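Local coordinates for protein peptidase M3B, oligoendopeptidase F (Enterococcus faecium, PDB 2QR4) that probably hydrolyses peptide bonds in short peptides as a metal-dependent oligoendopeptidase of the M3 family, at residues Gly66-Asp69 / Tyr70-Leu73; Val124-Arg127 / Ala128-Ser132; Lys198-Tyr201 / Ser202-Gln206; His264-Met267 / Glu268-Lys271. All coordinates share one frame; numbering follows the deposited sequence.

Contact 1: residues Gly66-Asp69 / Tyr70-Leu73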
# COMPACT_ATOMS: atom_id res chain seq x y z
N GLY A 66 -4.66 -16.52 1.78
CA GLY A 66 -5.99 -16.50 1.21
C GLY A 66 -7.06 -16.94 2.19
O GLY A 66 -8.25 -16.95 1.85
N ASN A 67 -6.66 -17.30 3.41
CA ASN A 67 -7.59 -17.81 4.42
C ASN A 67 -8.24 -16.69 5.25
O ASN A 67 -7.57 -16.00 6.02
CB ASN A 67 -6.86 -18.82 5.31
CG ASN A 67 -7.75 -19.38 6.41
OD1 ASN A 67 -8.31 -18.65 7.22
ND2 ASN A 67 -7.87 -20.70 6.45
N THR A 68 -9.56 -16.53 5.09
CA THR A 68 -10.32 -15.47 5.75
C THR A 68 -10.05 -15.39 7.24
O THR A 68 -9.76 -14.32 7.77
CB THR A 68 -11.85 -15.63 5.53
OG1 THR A 68 -12.14 -15.45 4.14
CG2 THR A 68 -12.62 -14.59 6.33
N ASP A 69 -10.12 -16.53 7.93
CA ASP A 69 -9.89 -16.53 9.37
C ASP A 69 -8.50 -16.04 9.73
O ASP A 69 -8.35 -15.37 10.74
CB ASP A 69 -10.14 -17.92 9.95
CG ASP A 69 -11.57 -18.35 9.76
OD1 ASP A 69 -11.86 -19.55 9.94
OD2 ASP A 69 -12.40 -17.47 9.43
N TYR A 70 -7.50 -16.35 8.91
CA TYR A 70 -6.15 -15.87 9.20
C TYR A 70 -6.04 -14.38 8.90
O TYR A 70 -5.44 -13.64 9.67
CB TYR A 70 -5.07 -16.64 8.44
CG TYR A 70 -4.96 -18.12 8.76
CD1 TYR A 70 -5.49 -18.65 9.94
CD2 TYR A 70 -4.31 -18.98 7.89
CE1 TYR A 70 -5.38 -20.01 10.22
CE2 TYR A 70 -4.20 -20.33 8.16
CZ TYR A 70 -4.73 -20.84 9.32
OH TYR A 70 -4.61 -22.20 9.56
N GLN A 71 -6.61 -13.95 7.77
CA GLN A 71 -6.63 -12.53 7.43
C GLN A 71 -7.21 -11.72 8.60
O GLN A 71 -6.64 -10.71 9.01
CB GLN A 71 -7.47 -12.29 6.18
CG GLN A 71 -6.92 -12.87 4.90
CD GLN A 71 -7.91 -12.75 3.76
OE1 GLN A 71 -9.07 -12.39 3.97
NE2 GLN A 71 -7.46 -13.07 2.54
N ALA A 72 -8.33 -12.20 9.13
CA ALA A 72 -9.05 -11.54 10.22
C ALA A 72 -8.22 -11.48 11.50
O ALA A 72 -8.18 -10.44 12.17
CB ALA A 72 -10.36 -12.25 10.50
N LEU A 73 -7.57 -12.59 11.82
CA LEU A 73 -6.76 -12.69 13.03
C LEU A 73 -5.60 -11.70 12.94
O LEU A 73 -5.34 -10.95 13.89
CB LEU A 73 -6.24 -14.11 13.17
CG LEU A 73 -6.20 -14.77 14.55
CD1 LEU A 73 -4.98 -14.32 15.33
CD2 LEU A 73 -7.47 -14.47 15.31
O HOH W 1 -11.44 -13.02 2.86
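The side-chain amide of Asn67 overlaps one face of the Tyr70 ring, its CG 3.7 Å above the ring plane and displaced to the ring's margin. Amide and ring planes differ by 16°, so the two flat groups stack. Of the carbon contacts in the stack, the closest is Asn67 CB to Tyr70 CD2, 3.6 Å. With CG anti to the backbone N (chi1 179°), the Asn67 side chain turns beside its carbonyl carbon and brings OD1 to the first turn of the helix. There OD1 accepts from Tyr70 N at 3.0 Å, with an N-H...O angle of 151° and the donor tilted from the carbonyl plane. This is the N-cap bond of helix 68-87. Asn67 O starts the helical pattern by accepting from Gln71 N at 2.9 Å. A water donates to Thr68 OG1 at 2.8 Å and to Gln71 OE1 at 2.7 Å, joining the two side chains; Thr68 OG1 also bonds Glu462 of the second subunit, and Gln71 NE2 bonds Thr65 O and Asn209 of that subunit. Within its own chain the helix start lies beside helix 33-63, where Tyr70 touches Lys60, and helix 4-18, which Leu73 meets at Phe8.

Contact 2: residues Val124-Arg127 / Ala128-Ser132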
# COMPACT_ATOMS: atom_id res chain seq x y z
N VAL A 124 19.30 5.56 25.71
CA VAL A 124 20.23 6.66 25.97
C VAL A 124 21.18 6.90 24.80
O VAL A 124 21.50 8.05 24.47
CB VAL A 124 21.04 6.41 27.27
CG1 VAL A 124 22.27 7.32 27.35
CG2 VAL A 124 20.15 6.58 28.49
N ASP A 125 21.62 5.82 24.17
CA ASP A 125 22.54 5.92 23.04
C ASP A 125 21.81 6.35 21.77
O ASP A 125 22.43 6.58 20.74
CB ASP A 125 23.21 4.57 22.77
CG ASP A 125 24.25 4.21 23.80
OD1 ASP A 125 24.59 3.02 23.88
OD2 ASP A 125 24.74 5.11 24.53
N ASN A 126 20.50 6.46 21.85
CA ASN A 126 19.68 6.69 20.67
C ASN A 126 18.94 8.01 20.82
O ASN A 126 17.98 8.30 20.12
CB ASN A 126 18.69 5.55 20.53
CG ASN A 126 18.40 5.19 19.11
OD1 ASN A 126 17.29 4.79 18.78
ND2 ASN A 126 19.40 5.32 18.25
N ARG A 127 19.43 8.80 21.77
CA ARG A 127 18.89 10.11 22.11
C ARG A 127 18.56 10.94 20.87
O ARG A 127 17.51 11.59 20.82
CB ARG A 127 19.93 10.85 22.95
CG ARG A 127 19.42 12.02 23.75
CD ARG A 127 20.47 12.54 24.72
NE ARG A 127 20.45 11.90 26.04
CZ ARG A 127 19.47 12.06 26.94
NH1 ARG A 127 18.41 12.81 26.65
NH2 ARG A 127 19.54 11.47 28.11
N ALA A 128 19.45 10.90 19.89
CA ALA A 128 19.30 11.72 18.69
C ALA A 128 18.21 11.24 17.74
O ALA A 128 17.83 11.94 16.82
CB ALA A 128 20.63 11.82 17.94
N HIS A 129 17.70 10.03 17.95
CA HIS A 129 16.77 9.46 17.00
C HIS A 129 15.43 9.17 17.62
O HIS A 129 14.53 8.69 16.95
CB HIS A 129 17.36 8.21 16.36
CG HIS A 129 18.73 8.42 15.80
ND1 HIS A 129 18.96 9.13 14.64
CD2 HIS A 129 19.95 8.04 16.25
CE1 HIS A 129 20.26 9.18 14.40
NE2 HIS A 129 20.89 8.52 15.36
N VAL A 130 15.31 9.46 18.91
CA VAL A 130 14.01 9.41 19.56
C VAL A 130 13.38 10.80 19.54
O VAL A 130 14.08 11.79 19.72
CB VAL A 130 14.11 8.91 21.01
CG1 VAL A 130 12.74 8.91 21.66
CG2 VAL A 130 14.72 7.52 21.04
N LEU A 131 12.08 10.86 19.31
CA LEU A 131 11.40 12.13 19.06
C LEU A 131 10.60 12.53 20.29
O LEU A 131 10.81 11.99 21.37
CB LEU A 131 10.53 12.03 17.81
CG LEU A 131 11.31 11.77 16.51
CD1 LEU A 131 10.40 11.57 15.32
CD2 LEU A 131 12.30 12.89 16.21
N SER A 132 9.71 13.50 20.15
CA SER A 132 8.88 13.89 21.28
C SER A 132 7.72 12.90 21.42
O SER A 132 7.47 12.10 20.52
CB SER A 132 8.34 15.31 21.08
OG SER A 132 7.45 15.35 19.98
O HOH W 2 21.93 9.65 19.71
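Asn126 O accepts from His129 N at 2.8 Å, the main backbone hydrogen bond of this contact. Its N-H...O angle of 163° is fairly straight at the hydrogen, although the donor approaches from well above the carbonyl plane, at an elevation of 46°. A second, weak bond reaches the same oxygen from Val130 N at 3.2 Å. Water supplies a further polar link, accepting from Ala128 N at 2.8 Å and donating to Asp125 O.

These bonds lie in the loop between helix 117-124 and helix 133-141, entered through a type I beta turn from Val124 to Arg127. At its far end Ser132 is the N-cap residue of the second helix.

Among the side chains, Asn126 and His129 run roughly perpendicular. The amide nitrogen comes to the edge of the imidazole near its plane, with Asn126 ND2 3.4 Å from His129 CD2, and amide and ring are inclined by 47°. Ala128 CB lies over the centre of one imidazole face, 4.1 Å above the plane. The Val130 methyl CG2, turned to the side of its backbone N, packs at 3.5 Å against Asn126 O, the oxygen that this N also approaches.

Polar ends also reach partners beyond the loop: His129 ND1 bonds Arg229 O and its ring stacks with Tyr231, while the guanidinium of Arg127 bonds Leu96 O and forms a salt bridge with Asp100.

Contact 3: residues Lys198-Tyr201 / Ser202-Gln206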
# COMPACT_ATOMS: atom_id res chain seq x y z
N LYS A 198 9.63 -19.09 -18.21
CA LYS A 198 8.86 -18.14 -19.04
C LYS A 198 7.40 -17.97 -18.63
O LYS A 198 6.84 -16.87 -18.71
CB LYS A 198 8.94 -18.51 -20.53
CG LYS A 198 10.20 -17.99 -21.17
CD LYS A 198 10.60 -18.69 -22.45
CE LYS A 198 11.97 -18.19 -22.86
NZ LYS A 198 12.46 -18.87 -24.07
N GLY A 199 6.79 -19.06 -18.18
CA GLY A 199 5.43 -19.00 -17.66
C GLY A 199 5.35 -18.11 -16.43
O GLY A 199 4.49 -17.23 -16.34
N LEU A 200 6.27 -18.33 -15.48
CA LEU A 200 6.21 -17.62 -14.20
C LEU A 200 6.46 -16.16 -14.44
O LEU A 200 5.74 -15.30 -13.94
CB LEU A 200 7.24 -18.18 -13.21
CG LEU A 200 7.30 -17.48 -11.84
CD1 LEU A 200 6.49 -18.21 -10.78
CD2 LEU A 200 8.73 -17.35 -11.38
N TYR A 201 7.48 -15.87 -15.24
CA TYR A 201 7.85 -14.48 -15.51
C TYR A 201 6.85 -13.72 -16.37
O TYR A 201 6.79 -12.50 -16.29
CB TYR A 201 9.28 -14.38 -16.03
CG TYR A 201 10.27 -14.46 -14.89
CD1 TYR A 201 10.53 -13.36 -14.10
CD2 TYR A 201 10.91 -15.65 -14.58
CE1 TYR A 201 11.43 -13.43 -13.03
CE2 TYR A 201 11.80 -15.74 -13.52
CZ TYR A 201 12.06 -14.62 -12.76
OH TYR A 201 12.95 -14.69 -11.70
N SER A 202 6.06 -14.42 -17.18
CA SER A 202 5.03 -13.71 -17.94
C SER A 202 4.08 -12.99 -16.97
O SER A 202 3.59 -11.92 -17.26
CB SER A 202 4.26 -14.65 -18.87
OG SER A 202 3.53 -15.62 -18.13
N VAL A 203 3.85 -13.58 -15.81
CA VAL A 203 2.95 -12.99 -14.83
C VAL A 203 3.59 -11.83 -14.05
O VAL A 203 2.94 -10.81 -13.84
CB VAL A 203 2.39 -14.06 -13.85
CG1 VAL A 203 1.60 -13.41 -12.73
CG2 VAL A 203 1.51 -15.06 -14.61
N TYR A 204 4.83 -11.98 -13.62
CA TYR A 204 5.52 -10.86 -12.97
C TYR A 204 5.66 -9.67 -13.89
O TYR A 204 5.53 -8.53 -13.46
CB TYR A 204 6.86 -11.29 -12.35
CG TYR A 204 6.57 -12.08 -11.11
CD1 TYR A 204 6.10 -11.44 -9.97
CD2 TYR A 204 6.64 -13.46 -11.12
CE1 TYR A 204 5.76 -12.17 -8.84
CE2 TYR A 204 6.31 -14.19 -10.00
CZ TYR A 204 5.88 -13.55 -8.87
OH TYR A 204 5.55 -14.29 -7.77
N GLU A 205 5.90 -9.92 -15.17
CA GLU A 205 5.94 -8.85 -16.14
C GLU A 205 4.58 -8.13 -16.23
O GLU A 205 4.51 -6.90 -16.24
CB GLU A 205 6.39 -9.37 -17.50
CG GLU A 205 6.13 -8.42 -18.68
CD GLU A 205 6.81 -8.85 -19.98
OE1 GLU A 205 6.95 -10.07 -20.21
OE2 GLU A 205 7.20 -7.98 -20.77
N GLN A 206 3.50 -8.89 -16.31
CA GLN A 206 2.19 -8.28 -16.38
C GLN A 206 1.93 -7.35 -15.19
O GLN A 206 1.31 -6.29 -15.34
CB GLN A 206 1.11 -9.35 -16.41
CG GLN A 206 -0.26 -8.83 -16.85
CD GLN A 206 -1.36 -9.82 -16.54
OE1 GLN A 206 -1.14 -11.04 -16.50
NE2 GLN A 206 -2.56 -9.30 -16.30
O HOH W 3 8.49 -12.14 -19.13
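The Tyr204 ring meets Leu200 at its edge: Leu200 CG lies in the ring plane, 3.9 Å from Tyr204 CE2, and the methyl CD1 is 4.1 Å from that same ring carbon. The two side chains run obliquely to one another, making an apolar i to i+4 contact along one side of helix 190-206. The branch of Leu200 is placed there by chi1 of 178°, which sets CG anti to the backbone N. Beyond the ring, Tyr204 OH bonds Asn157, and the Tyr204 side chain also touches His178 of helix 178-185. The same helix offers Tyr181 to both Leu200 and Tyr201, so helix 178-185 covers part of this face, with Phe163 also against Leu200.

On another side of the helix the Ser202 hydroxyl turns back onto the preceding turn. OG sits between the backbone N and the carbonyl carbon (chi1 64°), from where it donates to Gly199 O at 2.6 Å. That oxygen also receives a weak bond from Ser202 N at 3.3 Å, whereas the stronger backbone partner of Ser202 N is Lys198 O at 3.0 Å. Further along, Glu205 N donates to Tyr201 O at 3.0 Å, and a water that donates to Glu205 OE1 gives a weak bond to this carbonyl as well.

The chemistry is therefore split around the helix: Leu200 and Tyr204 meet through carbon, and the Tyr204 hydroxyl takes its polar partner, Asn157, outside the helix, whereas the Ser202 hydroxyl spends its proton on Gly199 O, a carbonyl of the same helix.

Contact 4: residues His264-Met267 / Glu268-Lys271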
# COMPACT_ATOMS: atom_id res chain seq x y z
N HIS A 264 31.87 -15.34 -12.71
CA HIS A 264 31.90 -15.42 -14.16
C HIS A 264 32.52 -16.74 -14.58
O HIS A 264 31.94 -17.47 -15.40
CB HIS A 264 32.69 -14.25 -14.77
CG HIS A 264 32.05 -12.92 -14.56
ND1 HIS A 264 32.65 -11.73 -14.92
CD2 HIS A 264 30.87 -12.58 -13.98
CE1 HIS A 264 31.87 -10.72 -14.60
NE2 HIS A 264 30.78 -11.21 -14.03
N ARG A 265 33.66 -17.06 -13.98
CA ARG A 265 34.36 -18.31 -14.23
C ARG A 265 33.53 -19.54 -13.87
O ARG A 265 33.53 -20.53 -14.61
CB ARG A 265 35.65 -18.36 -13.42
CG ARG A 265 36.90 -18.08 -14.20
CD ARG A 265 37.89 -19.21 -13.95
NE ARG A 265 38.73 -18.97 -12.79
CZ ARG A 265 39.52 -19.89 -12.26
NH1 ARG A 265 39.55 -21.10 -12.78
NH2 ARG A 265 40.27 -19.60 -11.21
N TYR A 266 32.85 -19.49 -12.73
CA TYR A 266 32.01 -20.61 -12.29
C TYR A 266 30.87 -20.84 -13.29
O TYR A 266 30.49 -21.98 -13.57
CB TYR A 266 31.47 -20.36 -10.88
CG TYR A 266 30.69 -21.50 -10.29
CD1 TYR A 266 31.09 -22.81 -10.50
CD2 TYR A 266 29.58 -21.28 -9.50
CE1 TYR A 266 30.40 -23.86 -9.95
CE2 TYR A 266 28.87 -22.32 -8.95
CZ TYR A 266 29.29 -23.62 -9.18
OH TYR A 266 28.61 -24.69 -8.62
N MSE A 267 30.37 -19.75 -13.86
CA MSE A 267 29.33 -19.83 -14.88
C MSE A 267 29.85 -20.44 -16.20
O MSE A 267 29.17 -21.27 -16.81
CB MSE A 267 28.68 -18.47 -15.09
CG MSE A 267 27.94 -17.96 -13.85
SE MSE A 267 26.43 -19.09 -13.23
CE MSE A 267 27.35 -20.28 -11.99
N GLU A 268 31.06 -20.09 -16.62
CA GLU A 268 31.68 -20.76 -17.75
C GLU A 268 31.74 -22.27 -17.52
O GLU A 268 31.46 -23.07 -18.42
CB GLU A 268 33.10 -20.23 -18.05
CG GLU A 268 33.17 -18.73 -18.33
CD GLU A 268 32.72 -18.31 -19.75
OE1 GLU A 268 32.35 -19.18 -20.59
OE2 GLU A 268 32.73 -17.09 -20.02
N LEU A 269 32.10 -22.66 -16.30
CA LEU A 269 32.25 -24.08 -15.99
C LEU A 269 30.90 -24.77 -16.09
O LEU A 269 30.77 -25.82 -16.71
CB LEU A 269 32.86 -24.28 -14.61
CG LEU A 269 32.93 -25.73 -14.14
CD1 LEU A 269 33.74 -26.55 -15.12
CD2 LEU A 269 33.56 -25.75 -12.76
N ARG A 270 29.88 -24.16 -15.49
CA ARG A 270 28.53 -24.71 -15.63
C ARG A 270 28.08 -24.82 -17.11
O ARG A 270 27.42 -25.79 -17.49
CB ARG A 270 27.56 -23.92 -14.77
CG ARG A 270 26.09 -24.15 -15.08
CD ARG A 270 25.21 -23.44 -14.04
NE ARG A 270 25.24 -24.13 -12.75
CZ ARG A 270 24.38 -25.08 -12.40
NH1 ARG A 270 24.48 -25.65 -11.22
NH2 ARG A 270 23.40 -25.46 -13.23
N LYS A 271 28.44 -23.85 -17.94
CA LYS A 271 28.09 -23.91 -19.36
C LYS A 271 28.75 -25.12 -20.00
O LYS A 271 28.10 -25.89 -20.71
CB LYS A 271 28.50 -22.63 -20.08
CG LYS A 271 28.26 -22.65 -21.59
CD LYS A 271 28.24 -21.22 -22.12
CE LYS A 271 28.33 -21.15 -23.64
NZ LYS A 271 28.25 -19.73 -24.08
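Glu268 CG, anti to the carbonyl carbon (chi1 -58°), rests 3.4 Å from His264 O; the bend that follows at chi2 (-78°) carries the carboxylate away from the preceding turn. Selenomethionine Met267 is folded at chi2 and again at chi3, bringing its methyl CE to 4.3 Å from Arg270 CD. That methyl lies obliquely to the guanidinium of Arg270. Tyr266 CD1 and Leu269 CD2 make a looser apolar contact at 4.5 Å, with the methyl at the ring edge near its plane.

These contacts ride on regular alpha-helical geometry in helix 260-274. Four successive i to i+4 bonds run through it; Glu268 N reaches His264 O at 3.0 Å in the carbonyl plane, and Arg270 N reaches Tyr266 O at 3.0 Å with an N-H...O angle of 167°.

Different sides of the helix face different neighbours. Leu269 and Arg265 pack on Leu570 of helix 557-579, where Arg265 also bonds Asn571 and forms a salt bridge with Glu574. Tyr266 touches Leu429 of helix 418-454, and Met267 touches Lys433 there. The arm of Arg270 instead ends at Thr286 O, and His264 NE2 bonds Lys474 O.

Overall arrangement
From the N terminus the four contacts come in series, each within one continuous run, so none nests in or crosses another and none closes a long loop. Contact 1 starts helix 68-87 beside helices 4-18 and 33-63. Contact 2 turns the chain from helix 117-124 to helix 133-141, its centre about 37 Å from that of contact 1. Contact 3, near the end of helix 190-206, joins that helix to helix 178-185; contact 4 sets helix 260-274 against helices 418-454 and 557-579. Contacts 3 and 4 both belong to the M3 peptidase region, their centres about 26 Å apart, whereas contacts 2 and 4 lie on opposite sides of the chain's centre.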